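Local coordinates for protein laccase (Uncultured bacterium, PDB 4F7K) that probably catalyses the oxidation of phenolic and related substrates coupled to the reduction of oxygen to water, as an extracellular multicopper oxidase of the laccase class, at residues 98-103 / 114-119; 229-234 / 373-378; 354-359 / 395-400; 186-191 / 223-228; 56-61 / 72-77. All blocks are in the same frame, centred on the assembly; numbering follows the deposited sequence.

Contact 1: residues 98-103 / 114-119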
# COMPACT_ATOMS: atom_id res chain seq x y z
N THR A 98 -6.47 5.82 2.37
CA THR A 98 -5.91 5.15 1.21
C THR A 98 -5.41 3.76 1.60
O THR A 98 -4.47 3.59 2.41
CB THR A 98 -4.73 5.94 0.65
OG1 THR A 98 -5.14 7.29 0.44
CG2 THR A 98 -4.25 5.35 -0.66
N PHE A 99 -6.09 2.77 1.06
CA PHE A 99 -5.71 1.38 1.29
C PHE A 99 -5.43 0.76 -0.08
O PHE A 99 -5.42 1.50 -1.08
CB PHE A 99 -6.81 0.67 2.11
CG PHE A 99 -6.98 1.26 3.49
CD1 PHE A 99 -6.07 0.99 4.51
CD2 PHE A 99 -8.04 2.13 3.76
CE1 PHE A 99 -6.20 1.54 5.77
CE2 PHE A 99 -8.19 2.69 5.02
CZ PHE A 99 -7.26 2.40 6.04
N TRP A 100 -5.20 -0.55 -0.13
CA TRP A 100 -5.13 -1.24 -1.41
C TRP A 100 -5.46 -2.70 -1.29
O TRP A 100 -5.63 -3.21 -0.20
CB TRP A 100 -3.79 -0.97 -2.14
CG TRP A 100 -2.48 -1.52 -1.55
CD1 TRP A 100 -1.91 -1.25 -0.33
CD2 TRP A 100 -1.52 -2.30 -2.26
NE1 TRP A 100 -0.67 -1.85 -0.22
CE2 TRP A 100 -0.42 -2.51 -1.40
CE3 TRP A 100 -1.50 -2.85 -3.55
CZ2 TRP A 100 0.70 -3.26 -1.79
CZ3 TRP A 100 -0.39 -3.59 -3.94
CH2 TRP A 100 0.69 -3.81 -3.06
N TYR A 101 -5.56 -3.37 -2.43
CA TYR A 101 -5.89 -4.79 -2.43
C TYR A 101 -4.96 -5.54 -3.39
O TYR A 101 -4.51 -5.00 -4.40
CB TYR A 101 -7.37 -4.93 -2.80
CG TYR A 101 -7.72 -4.45 -4.20
CD1 TYR A 101 -7.61 -5.32 -5.31
CD2 TYR A 101 -8.20 -3.15 -4.44
CE1 TYR A 101 -7.95 -4.90 -6.62
CE2 TYR A 101 -8.55 -2.73 -5.74
CZ TYR A 101 -8.41 -3.63 -6.82
OH TYR A 101 -8.76 -3.28 -8.11
N HIS A 102 -4.62 -6.79 -3.09
CA HIS A 102 -3.75 -7.49 -3.99
C HIS A 102 -3.94 -9.00 -3.82
O HIS A 102 -4.41 -9.44 -2.77
CB HIS A 102 -2.28 -7.05 -3.81
CG HIS A 102 -1.80 -7.17 -2.40
ND1 HIS A 102 -1.50 -8.39 -1.82
CD2 HIS A 102 -1.62 -6.25 -1.43
CE1 HIS A 102 -1.13 -8.21 -0.57
NE2 HIS A 102 -1.19 -6.92 -0.31
N SER A 103 -3.60 -9.79 -4.82
CA SER A 103 -3.63 -11.22 -4.62
C SER A 103 -2.78 -11.57 -3.39
O SER A 103 -1.77 -10.93 -3.10
CB SER A 103 -3.18 -12.00 -5.87
OG SER A 103 -1.76 -12.19 -5.88
N GLY A 114 0.61 -7.96 -11.68
CA GLY A 114 -0.41 -6.97 -12.02
C GLY A 114 -1.67 -7.01 -11.19
O GLY A 114 -2.59 -6.20 -11.40
N LEU A 115 -1.73 -7.95 -10.25
CA LEU A 115 -2.98 -8.27 -9.55
C LEU A 115 -3.06 -7.40 -8.30
O LEU A 115 -2.87 -7.86 -7.20
CB LEU A 115 -3.04 -9.76 -9.15
CG LEU A 115 -3.32 -10.78 -10.27
CD1 LEU A 115 -3.24 -12.20 -9.78
CD2 LEU A 115 -4.68 -10.53 -10.90
N TYR A 116 -3.32 -6.12 -8.50
CA TYR A 116 -3.51 -5.22 -7.41
C TYR A 116 -4.29 -4.01 -7.91
O TYR A 116 -4.46 -3.83 -9.15
CB TYR A 116 -2.17 -4.73 -6.87
CG TYR A 116 -1.45 -3.82 -7.85
CD1 TYR A 116 -1.56 -2.44 -7.77
CD2 TYR A 116 -0.67 -4.38 -8.87
CE1 TYR A 116 -0.87 -1.62 -8.66
CE2 TYR A 116 -0.01 -3.59 -9.78
CZ TYR A 116 -0.08 -2.23 -9.65
OH TYR A 116 0.62 -1.47 -10.55
N GLY A 117 -4.74 -3.21 -6.94
CA GLY A 117 -5.33 -1.91 -7.18
C GLY A 117 -5.59 -1.19 -5.85
O GLY A 117 -5.33 -1.73 -4.76
N PRO A 118 -6.10 0.04 -5.95
CA PRO A 118 -6.34 0.89 -4.82
C PRO A 118 -7.75 0.74 -4.26
O PRO A 118 -8.72 0.47 -4.99
CB PRO A 118 -6.13 2.28 -5.39
CG PRO A 118 -6.59 2.15 -6.82
CD PRO A 118 -6.31 0.76 -7.23
N LEU A 119 -7.83 0.89 -2.95
CA LEU A 119 -9.08 0.87 -2.22
C LEU A 119 -9.14 2.15 -1.39
O LEU A 119 -8.35 2.34 -0.47
CB LEU A 119 -9.17 -0.38 -1.33
CG LEU A 119 -10.52 -0.63 -0.62
CD1 LEU A 119 -10.77 -2.10 -0.42
CD2 LEU A 119 -10.64 0.11 0.72

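Contact 2: residues 229-234 / 373-378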
# COMPACT_ATOMS: atom_id res chain seq x y z
N PRO A 229 7.89 -1.09 0.54
CA PRO A 229 6.84 -1.84 -0.17
C PRO A 229 5.51 -1.81 0.59
O PRO A 229 5.53 -2.04 1.78
CB PRO A 229 7.40 -3.29 -0.20
CG PRO A 229 8.88 -3.11 -0.16
CD PRO A 229 9.17 -1.82 0.59
N ALA A 230 4.40 -1.52 -0.11
CA ALA A 230 3.02 -1.60 0.43
C ALA A 230 2.61 -0.42 1.31
O ALA A 230 1.47 -0.31 1.72
CB ALA A 230 2.76 -2.93 1.17
N GLN A 231 3.56 0.46 1.62
CA GLN A 231 3.33 1.69 2.41
C GLN A 231 2.66 2.78 1.58
O GLN A 231 2.84 2.86 0.35
CB GLN A 231 4.65 2.21 3.00
CG GLN A 231 5.20 1.34 4.16
CD GLN A 231 6.38 1.98 4.90
OE1 GLN A 231 7.10 2.78 4.33
NE2 GLN A 231 6.56 1.62 6.18
N ARG A 232 1.88 3.60 2.27
CA ARG A 232 1.16 4.71 1.65
C ARG A 232 1.49 6.00 2.38
O ARG A 232 1.77 5.99 3.61
CB ARG A 232 -0.35 4.47 1.76
CG ARG A 232 -0.91 3.58 0.71
CD ARG A 232 -1.02 2.13 1.15
NE ARG A 232 -1.98 1.99 2.23
CZ ARG A 232 -1.77 1.29 3.34
NH1 ARG A 232 -0.65 0.61 3.49
NH2 ARG A 232 -2.71 1.26 4.29
N ALA A 233 1.45 7.11 1.64
CA ALA A 233 1.43 8.40 2.29
C ALA A 233 0.44 9.28 1.55
O ALA A 233 0.44 9.30 0.33
CB ALA A 233 2.80 9.04 2.33
N ASP A 234 -0.41 9.99 2.29
CA ASP A 234 -1.30 11.00 1.70
C ASP A 234 -0.66 12.39 1.77
O ASP A 234 -0.15 12.79 2.80
CB ASP A 234 -2.67 11.04 2.43
CG ASP A 234 -3.69 10.07 1.84
OD1 ASP A 234 -3.31 9.10 1.13
OD2 ASP A 234 -4.90 10.29 2.06
N ARG A 373 1.41 2.52 11.56
CA ARG A 373 1.59 1.95 10.24
C ARG A 373 0.83 0.63 10.17
O ARG A 373 0.42 0.12 11.20
CB ARG A 373 3.08 1.62 10.03
CG ARG A 373 4.02 2.81 9.74
CD ARG A 373 4.05 3.02 8.20
NE ARG A 373 5.01 4.04 7.82
CZ ARG A 373 5.04 4.69 6.67
NH1 ARG A 373 4.14 4.47 5.70
NH2 ARG A 373 6.00 5.60 6.52
N ASP A 374 0.66 0.07 8.98
CA ASP A 374 0.25 -1.32 8.90
C ASP A 374 1.36 -2.16 8.24
O ASP A 374 1.28 -3.40 8.22
CB ASP A 374 -1.16 -1.49 8.25
CG ASP A 374 -1.24 -0.94 6.83
OD1 ASP A 374 -0.29 -1.19 6.03
OD2 ASP A 374 -2.27 -0.26 6.51
N THR A 375 2.40 -1.49 7.76
CA THR A 375 3.51 -2.12 7.06
C THR A 375 4.76 -1.38 7.45
O THR A 375 4.79 -0.15 7.37
CB THR A 375 3.35 -1.95 5.51
OG1 THR A 375 2.06 -2.39 5.10
CG2 THR A 375 4.42 -2.70 4.73
N THR A 376 5.80 -2.11 7.81
CA THR A 376 7.02 -1.48 8.19
C THR A 376 8.23 -2.08 7.49
O THR A 376 8.09 -3.02 6.70
CB THR A 376 7.19 -1.44 9.72
OG1 THR A 376 8.33 -0.64 10.03
CG2 THR A 376 7.32 -2.84 10.32
N LEU A 377 9.40 -1.51 7.71
CA LEU A 377 10.61 -1.97 7.03
C LEU A 377 11.72 -2.07 8.02
O LEU A 377 11.96 -1.12 8.75
CB LEU A 377 11.06 -1.02 5.89
CG LEU A 377 12.32 -1.61 5.21
CD1 LEU A 377 11.99 -2.33 3.91
CD2 LEU A 377 13.46 -0.60 5.05
N VAL A 378 12.37 -3.22 8.08
CA VAL A 378 13.51 -3.40 8.97
C VAL A 378 14.74 -3.67 8.14
O VAL A 378 14.89 -4.74 7.54
CB VAL A 378 13.30 -4.54 9.98
CG1 VAL A 378 14.50 -4.64 10.94
CG2 VAL A 378 12.01 -4.31 10.77

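Contact 3: residues 354-359 / 395-400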
# COMPACT_ATOMS: atom_id res chain seq x y z
N HIS A 354 4.51 -6.96 7.28
CA HIS A 354 3.10 -6.56 7.26
C HIS A 354 2.23 -7.39 8.23
O HIS A 354 2.21 -8.62 8.15
CB HIS A 354 2.60 -6.58 5.81
CG HIS A 354 1.12 -6.36 5.67
ND1 HIS A 354 0.45 -5.34 6.32
CD2 HIS A 354 0.20 -7.02 4.93
CE1 HIS A 354 -0.83 -5.40 6.00
NE2 HIS A 354 -1.01 -6.41 5.16
N LEU A 355 1.53 -6.71 9.14
CA LEU A 355 0.68 -7.37 10.13
C LEU A 355 -0.77 -7.25 9.75
O LEU A 355 -1.27 -6.14 9.55
CB LEU A 355 0.89 -6.80 11.55
CG LEU A 355 -0.04 -7.42 12.59
CD1 LEU A 355 0.31 -8.93 12.80
CD2 LEU A 355 -0.02 -6.64 13.90
N HIS A 356 -1.45 -8.39 9.65
CA HIS A 356 -2.82 -8.41 9.12
C HIS A 356 -3.83 -8.01 10.22
O HIS A 356 -3.64 -8.33 11.40
CB HIS A 356 -3.16 -9.81 8.55
CG HIS A 356 -2.55 -10.09 7.20
ND1 HIS A 356 -3.23 -10.77 6.21
CD2 HIS A 356 -1.35 -9.76 6.68
CE1 HIS A 356 -2.46 -10.88 5.14
NE2 HIS A 356 -1.32 -10.27 5.40
N GLY A 357 -4.85 -7.27 9.81
CA GLY A 357 -6.00 -6.98 10.64
C GLY A 357 -5.82 -5.91 11.70
O GLY A 357 -6.75 -5.57 12.35
N HIS A 358 -4.62 -5.36 11.81
CA HIS A 358 -4.23 -4.40 12.83
C HIS A 358 -3.28 -3.39 12.23
O HIS A 358 -2.57 -3.70 11.25
CB HIS A 358 -3.49 -5.13 13.95
CG HIS A 358 -4.36 -6.11 14.66
ND1 HIS A 358 -4.68 -7.34 14.12
CD2 HIS A 358 -5.05 -6.00 15.82
CE1 HIS A 358 -5.51 -7.96 14.95
NE2 HIS A 358 -5.73 -7.18 16.00
N HIS A 359 -3.31 -2.17 12.78
CA HIS A 359 -2.22 -1.22 12.64
C HIS A 359 -1.37 -1.26 13.90
O HIS A 359 -1.81 -1.75 14.94
CB HIS A 359 -2.76 0.20 12.39
CG HIS A 359 -3.05 0.49 10.95
ND1 HIS A 359 -4.08 -0.11 10.25
CD2 HIS A 359 -2.47 1.35 10.08
CE1 HIS A 359 -4.10 0.35 9.01
NE2 HIS A 359 -3.14 1.24 8.88
N ASN A 395 -7.31 -15.08 13.37
CA ASN A 395 -5.98 -15.60 13.02
C ASN A 395 -5.38 -14.74 11.91
O ASN A 395 -5.96 -14.63 10.80
CB ASN A 395 -6.09 -17.06 12.61
CG ASN A 395 -6.59 -17.95 13.76
OD1 ASN A 395 -7.31 -18.92 13.54
ND2 ASN A 395 -6.23 -17.59 14.97
N TRP A 396 -4.25 -14.10 12.25
CA TRP A 396 -3.70 -12.99 11.49
C TRP A 396 -2.24 -13.18 11.10
O TRP A 396 -1.33 -13.08 11.93
CB TRP A 396 -3.82 -11.69 12.27
CG TRP A 396 -5.21 -11.43 12.69
CD1 TRP A 396 -5.75 -11.66 13.91
CD2 TRP A 396 -6.25 -10.87 11.88
NE1 TRP A 396 -7.06 -11.26 13.93
CE2 TRP A 396 -7.40 -10.77 12.71
CE3 TRP A 396 -6.33 -10.42 10.56
CZ2 TRP A 396 -8.62 -10.27 12.25
CZ3 TRP A 396 -7.56 -9.91 10.09
CH2 TRP A 396 -8.68 -9.83 10.95
N LEU A 397 -2.03 -13.39 9.81
CA LEU A 397 -0.70 -13.43 9.22
C LEU A 397 0.16 -12.25 9.67
O LEU A 397 -0.27 -11.11 9.66
CB LEU A 397 -0.82 -13.43 7.69
CG LEU A 397 0.42 -13.71 6.84
CD1 LEU A 397 0.89 -15.15 6.99
CD2 LEU A 397 0.08 -13.44 5.37
N LEU A 398 1.38 -12.56 10.08
CA LEU A 398 2.45 -11.58 10.17
C LEU A 398 3.44 -11.96 9.06
O LEU A 398 4.05 -13.03 9.05
CB LEU A 398 3.09 -11.57 11.55
CG LEU A 398 4.22 -10.60 11.93
CD1 LEU A 398 3.89 -9.15 11.68
CD2 LEU A 398 4.55 -10.78 13.41
N HIS A 399 3.54 -11.09 8.07
CA HIS A 399 4.22 -11.44 6.84
C HIS A 399 5.53 -10.69 6.79
O HIS A 399 5.53 -9.47 6.78
CB HIS A 399 3.33 -11.12 5.63
CG HIS A 399 3.94 -11.49 4.32
ND1 HIS A 399 4.87 -12.51 4.18
CD2 HIS A 399 3.73 -11.00 3.07
CE1 HIS A 399 5.22 -12.61 2.92
NE2 HIS A 399 4.55 -11.71 2.22
N CYS A 400 6.65 -11.43 6.79
CA CYS A 400 7.96 -10.82 6.65
C CYS A 400 8.54 -11.21 5.31
O CYS A 400 8.76 -12.40 5.05
CB CYS A 400 8.88 -11.24 7.80
SG CYS A 400 8.12 -10.88 9.43

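Contact 4: residues 186-191 / 223-228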
# COMPACT_ATOMS: atom_id res chain seq x y z
N LEU A 186 -2.80 13.95 -3.08
CA LEU A 186 -1.98 12.96 -3.72
C LEU A 186 -1.80 11.75 -2.79
O LEU A 186 -1.15 11.85 -1.75
CB LEU A 186 -0.60 13.57 -4.10
CG LEU A 186 -0.62 14.79 -5.04
CD1 LEU A 186 0.73 15.42 -5.11
CD2 LEU A 186 -1.09 14.42 -6.44
N ARG A 187 -2.40 10.63 -3.19
CA ARG A 187 -2.39 9.34 -2.47
C ARG A 187 -1.32 8.40 -3.00
O ARG A 187 -1.52 7.71 -4.02
CB ARG A 187 -3.78 8.69 -2.56
CG ARG A 187 -4.92 9.56 -1.94
CD ARG A 187 -6.22 8.85 -2.11
NE ARG A 187 -7.40 9.66 -1.83
CZ ARG A 187 -8.18 9.51 -0.74
NH1 ARG A 187 -7.87 8.62 0.19
NH2 ARG A 187 -9.26 10.28 -0.60
N LEU A 188 -0.17 8.40 -2.32
CA LEU A 188 0.99 7.72 -2.83
C LEU A 188 0.97 6.33 -2.27
O LEU A 188 0.77 6.12 -1.07
CB LEU A 188 2.31 8.39 -2.39
CG LEU A 188 2.84 9.62 -3.14
CD1 LEU A 188 1.83 10.74 -3.35
CD2 LEU A 188 4.09 10.15 -2.40
N ILE A 189 1.18 5.37 -3.16
CA ILE A 189 1.22 4.00 -2.74
C ILE A 189 2.42 3.34 -3.39
O ILE A 189 2.53 3.37 -4.63
CB ILE A 189 -0.03 3.22 -3.18
CG1 ILE A 189 -1.31 3.96 -2.75
CG2 ILE A 189 0.04 1.82 -2.59
CD1 ILE A 189 -2.64 3.35 -3.29
N ASN A 190 3.29 2.74 -2.57
CA ASN A 190 4.39 1.93 -3.10
C ASN A 190 3.86 0.52 -3.32
O ASN A 190 3.63 -0.21 -2.33
CB ASN A 190 5.63 1.92 -2.17
CG ASN A 190 6.79 1.04 -2.74
OD1 ASN A 190 6.60 0.34 -3.74
ND2 ASN A 190 7.98 1.09 -2.12
N VAL A 191 3.58 0.17 -4.58
CA VAL A 191 2.98 -1.14 -4.89
C VAL A 191 4.05 -2.14 -5.35
O VAL A 191 3.73 -3.28 -5.66
CB VAL A 191 1.83 -1.06 -5.93
CG1 VAL A 191 0.73 -0.11 -5.42
CG2 VAL A 191 2.35 -0.60 -7.34
N SER A 223 9.51 16.44 2.28
CA SER A 223 10.94 16.26 2.04
C SER A 223 11.51 15.05 2.79
O SER A 223 11.15 14.79 3.93
CB SER A 223 11.69 17.53 2.45
OG SER A 223 13.06 17.39 2.15
N GLY A 224 12.40 14.32 2.12
CA GLY A 224 12.94 13.07 2.65
C GLY A 224 11.96 11.90 2.72
O GLY A 224 12.32 10.86 3.24
N LEU A 225 10.75 12.04 2.17
CA LEU A 225 9.76 10.93 2.19
C LEU A 225 10.31 9.62 1.61
O LEU A 225 10.84 9.61 0.50
CB LEU A 225 8.46 11.28 1.46
CG LEU A 225 7.32 10.24 1.45
CD1 LEU A 225 6.70 10.02 2.83
CD2 LEU A 225 6.24 10.70 0.45
N ILE A 226 10.16 8.54 2.37
CA ILE A 226 10.49 7.21 1.87
C ILE A 226 9.31 6.27 2.02
O ILE A 226 8.69 6.24 3.09
CB ILE A 226 11.68 6.59 2.64
CG1 ILE A 226 12.94 7.42 2.46
CG2 ILE A 226 11.91 5.17 2.16
CD1 ILE A 226 13.94 7.31 3.63
N LEU A 227 9.00 5.54 0.96
CA LEU A 227 7.97 4.51 1.02
C LEU A 227 8.57 3.14 0.82
O LEU A 227 9.15 2.86 -0.24
CB LEU A 227 6.86 4.75 -0.00
CG LEU A 227 6.12 6.09 0.14
CD1 LEU A 227 5.33 6.30 -1.14
CD2 LEU A 227 5.22 6.13 1.39
N ALA A 228 8.47 2.30 1.85
CA ALA A 228 8.81 0.89 1.68
C ALA A 228 7.66 0.17 0.97
O ALA A 228 6.57 0.72 0.82
CB ALA A 228 9.15 0.23 3.02

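Contact 5: residues 56-61 / 72-77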
# COMPACT_ATOMS: atom_id res chain seq x y z
N GLY A 56 -4.97 -21.28 -8.24
CA GLY A 56 -5.49 -20.90 -6.94
C GLY A 56 -5.22 -19.42 -6.67
O GLY A 56 -4.19 -18.90 -7.09
N SER A 57 -6.15 -18.74 -6.01
CA SER A 57 -5.96 -17.33 -5.70
C SER A 57 -6.87 -16.89 -4.57
O SER A 57 -7.71 -17.67 -4.10
CB SER A 57 -6.22 -16.46 -6.93
OG SER A 57 -5.68 -15.18 -6.68
N ALA A 58 -6.68 -15.66 -4.13
CA ALA A 58 -7.50 -15.01 -3.13
C ALA A 58 -7.03 -13.57 -3.07
O ALA A 58 -5.95 -13.26 -3.61
CB ALA A 58 -7.37 -15.70 -1.75
N VAL A 59 -7.83 -12.68 -2.44
CA VAL A 59 -7.52 -11.26 -2.38
C VAL A 59 -7.35 -10.75 -0.94
O VAL A 59 -8.19 -11.01 -0.08
CB VAL A 59 -8.58 -10.42 -3.11
CG1 VAL A 59 -8.18 -8.93 -3.08
CG2 VAL A 59 -8.74 -10.88 -4.60
N HIS A 60 -6.22 -10.07 -0.68
CA HIS A 60 -5.97 -9.43 0.62
C HIS A 60 -6.29 -7.94 0.51
O HIS A 60 -5.92 -7.28 -0.44
CB HIS A 60 -4.53 -9.67 1.10
CG HIS A 60 -4.21 -8.98 2.39
ND1 HIS A 60 -4.99 -9.13 3.52
CD2 HIS A 60 -3.19 -8.16 2.73
CE1 HIS A 60 -4.48 -8.40 4.50
NE2 HIS A 60 -3.38 -7.81 4.06
N TRP A 61 -7.03 -7.42 1.48
CA TRP A 61 -7.37 -6.02 1.55
C TRP A 61 -6.36 -5.42 2.53
O TRP A 61 -6.50 -5.55 3.74
CB TRP A 61 -8.86 -5.83 1.96
CG TRP A 61 -9.69 -6.85 1.28
CD1 TRP A 61 -9.99 -8.10 1.73
CD2 TRP A 61 -10.23 -6.76 -0.06
NE1 TRP A 61 -10.72 -8.78 0.78
CE2 TRP A 61 -10.88 -7.99 -0.33
CE3 TRP A 61 -10.27 -5.74 -1.03
CZ2 TRP A 61 -11.52 -8.25 -1.55
CZ3 TRP A 61 -10.94 -5.99 -2.24
CH2 TRP A 61 -11.54 -7.24 -2.48
N GLY A 72 -8.43 -12.77 3.41
CA GLY A 72 -7.90 -13.28 2.14
C GLY A 72 -6.62 -14.09 2.25
O GLY A 72 -5.77 -14.02 1.38
N VAL A 73 -6.50 -14.88 3.31
CA VAL A 73 -5.32 -15.71 3.54
C VAL A 73 -5.71 -17.19 3.43
O VAL A 73 -6.19 -17.75 4.40
CB VAL A 73 -4.66 -15.42 4.93
CG1 VAL A 73 -3.37 -16.25 5.11
CG2 VAL A 73 -4.35 -13.96 5.08
N PRO A 74 -5.52 -17.82 2.25
CA PRO A 74 -5.82 -19.25 2.07
C PRO A 74 -5.15 -20.15 3.12
O PRO A 74 -4.00 -19.92 3.47
CB PRO A 74 -5.27 -19.55 0.68
CG PRO A 74 -5.47 -18.26 -0.04
CD PRO A 74 -5.05 -17.22 0.98
N GLY A 75 -5.88 -21.15 3.62
CA GLY A 75 -5.37 -22.07 4.64
C GLY A 75 -5.41 -21.52 6.06
O GLY A 75 -5.02 -22.21 7.01
N MET A 76 -5.85 -20.27 6.21
CA MET A 76 -5.94 -19.64 7.51
C MET A 76 -7.29 -18.96 7.69
O MET A 76 -7.93 -19.09 8.73
CB MET A 76 -4.83 -18.60 7.67
CG MET A 76 -5.02 -17.70 8.88
SD MET A 76 -3.47 -17.42 9.73
CE MET A 76 -3.18 -19.09 10.28
N THR A 77 -7.73 -18.23 6.67
CA THR A 77 -8.91 -17.41 6.82
C THR A 77 -10.01 -17.89 5.87
O THR A 77 -11.19 -17.62 6.09
CB THR A 77 -8.52 -15.93 6.62
OG1 THR A 77 -9.12 -15.14 7.64
CG2 THR A 77 -8.88 -15.43 5.23

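Contact 1: residues 98-103 / 114-119
One face of the Tyr101 ring receives the backbone of Gly117, whose CA stands 3.8 Å from the ring centroid in a CH-pi contact, while Pro118 O and Leu119 CB lie at the ring's edge. The Trp100 indole is met at its rim instead, where its CZ3 touches Tyr116 CB in the plane of the ring at 3.6 Å; His102 CD2 lies over one of its faces. These residues belong to two neighbouring antiparallel strands of a cupredoxin-type sheet, consistent with the multicopper oxidase family. Hydrogen-bonded pairs Phe99-Leu119 and Tyr101-Gly117 alternate with non-hydrogen-bonded pairs, so Trp100, Pro118, His102 and Tyr116 share one face of the sheet, and Phe99, Tyr101 and Leu119 the other. Tyr101 N reaches Gly117 O at 2.9 Å. With CG between the backbone N and the carbonyl carbon (chi1 64°), the Tyr101 ring folds over the adjacent strand, where a CB on Gly117 would collide with its OH. That hydroxyl bonds to Pro35 O, so a leucine in place of Tyr101 would probably leave this carbonyl without its mate and strip Gly117 of its flat cover. Beyond the last pair, Ser103 N bonds to Leu115 O at 3.1 Å. Beside it, His102 ND1 donates in its ring plane to Ser103 O at 2.9 Å, almost straight at 177°.

Contact 2: residues 229-234 / 373-378
Two pairs of flat groups, turned in different ways, join Gln231 and Arg232 to Arg373 and Asp374. In the first, the Gln231 amide lies stacked on the Arg373 guanidinium with the planes only 6° apart, although the two side chains cross at about a right angle. Gln231 NE2 stands over the guanidinium, 3.3 Å from Arg373 NE; both are donors, so this is stacking and not a bond. One N-H of the amide goes to Thr375 O, 2.8 Å from Gln231 NE2 and in the amide plane.

In the second pair the groups lie nearly in one plane, edge against edge. Arg232 grips Asp374 end-on, its NH2 2.7 Å from Asp374 OD2 and its NH1 3.1 Å from Asp374 OD1, each oxygen using its syn lone pair. The Arg232 chain bends at chi2 (95°) and again at chi3, which curls the guanidinium back so that NH1 also reaches Ala230 O at 2.9 Å. Thr375 OG1 donates to Asp374 OD1 as well, leaving that buried oxygen held twice. Asp212 pairs with Arg373 NH1 and probably offsets its charge.

This bidentate end-on salt bridge ties the second multicopper oxidase region of the sequence to the third. Strand 232-239 runs between strands 183-190 and 204-211 of one sheet, whereas strand 375-378 is the outermost of another, beside strand 351-355.

Contact 3: residues 354-359 / 395-400
Two backbone bonds of equal length pair His354 with His399: His354 N lies 2.8 Å from His399 O, and the reverse bond, from His399 N to His354 O, is just as short. Next to this antiparallel hydrogen-bonded pair, Leu355 and Leu398 touch through their CD1 methyls, 3.8 Å apart, on the other face of the sheet. The sheet pairing then gives way to side-chain packing. His356 N still bonds to Leu397 O. Leu397 CG is anti to the backbone N (chi1 -169°), which lays the side chain alongside His356, with Leu397 CB over the centre of one ring face in a CH-pi contact, 3.7 Å from the centroid. The Trp396 indole takes two neighbours on the same face, Gly357 CA toward the rim of the six-membered ring and His358 CE1 over the five-membered ring. The His358 contact is a T-shaped stack, with planes at 89° and centroids 4.9 Å apart. His358 ND1 fixes the rotation of that imidazole by donating to His356 O, in the ring plane and on a lone pair, which turns CE1 to the indole.

His354 and His356 form a His-X-His pair, and His399 opens a His-Cys-His sequence; in laccases such motifs supply copper ligands. His356 ND1 is held by Asp71. Within the sheet, strand 395-402 lies between strands 412-415 and 351-355, the latter flanked in turn by strand 375-378.

Contact 4: residues 186-191 / 223-228
Leu225 opens the contact by sending its CD2 methyl to Leu188 CD2, 3.6 Å away, the two side chains crossing at a slant. Leu225 CG is anti to the backbone N (chi1 -178°), which extends the branch across to the opposing strand. Two residues on, Leu227 points back toward that strand and supplies most of the meeting surface on this side. Its CD1 rests 3.9 Å from Leu188 CB, and its CB lies 3.8 Å from Asn190 CB, so one leucine spans two alternate residues of strand 183-190.

The row lies between two sheets, as in the beta sandwich of the cupredoxin-like fold expected for this family: strand 183-190 belongs to a six-stranded mixed sheet and strand 226-227 is outermost in a four-stranded antiparallel one. Ile135 and Ile235 also touch Leu188 there.

At the end of this apolar row the contact becomes polar. Leu227 O accepts Asn190 ND2 at 2.8 Å, the donor standing 55° out of the carbonyl plane, and the same ND2 also donates to Arg195 O. Asn190 OD1 receives Ala192 N, so the buried amide is used at both ends. An aspartate in place of Asn190 would probably leave the carbonyls of Leu227 and Arg195 without a donor and set an oxygen against them. Ala228 then carries the chain past, its O 3.4 Å from Asn190 CB.

Contact 5: residues 56-61 / 72-77
Ala58 and Val59 meet Gly72 and Pro74 in a close backbone-and-methyl contact, with no hydrogen bond between the two segments, where a loop folds back against the start of strand 59-62, an outermost strand of its sheet. Gly72 CA approaches Val59 O at 3.2 Å, with an angle of 157° at the hydrogen, a well-directed CA-H...O contact. Gly72 adopts a positive phi of 85°, and a CB there would overlap Val59 O, so the close approach depends on its bare CA. Next to it, Ala58 CB meets the CG-CD side of the Pro74 ring, 3.6 Å from Pro74 CG. The loop is turned by Val73 O, which accepts both Met76 N and Thr77 N, the latter at 2.8 Å. His60, in a His-Trp-His sequence of the kind that ligates copper in multicopper oxidases, bonds through ND1 to Asp71 O, a polar link just before Gly72. The chemistry suggests that close fit, rather than polar bonding between the two segments, governs this contact.

Contacts 5, 1 and 4 close one after another along the chain, the first two in the first multicopper oxidase region of the sequence and contact 4 in the second. Contacts 2 and 3 interlock instead, their segments alternating; contact 2 bridges the second and third regions, and contact 3 lies in the third. Contacts 5 and 1 share a sheet through strands 59-62 and 97-103, their centres about 14 Å apart. Contacts 4 and 2 are closest, at about 8 Å between centres, and meet through neighbouring strands 183-190 and 232-239. Contacts 4 and 5 lie farthest apart, about 26 Å between centres. Histidines of contacts 1, 3 and 5 converge between the first and third regions, consistent with the trinuclear copper site of laccases.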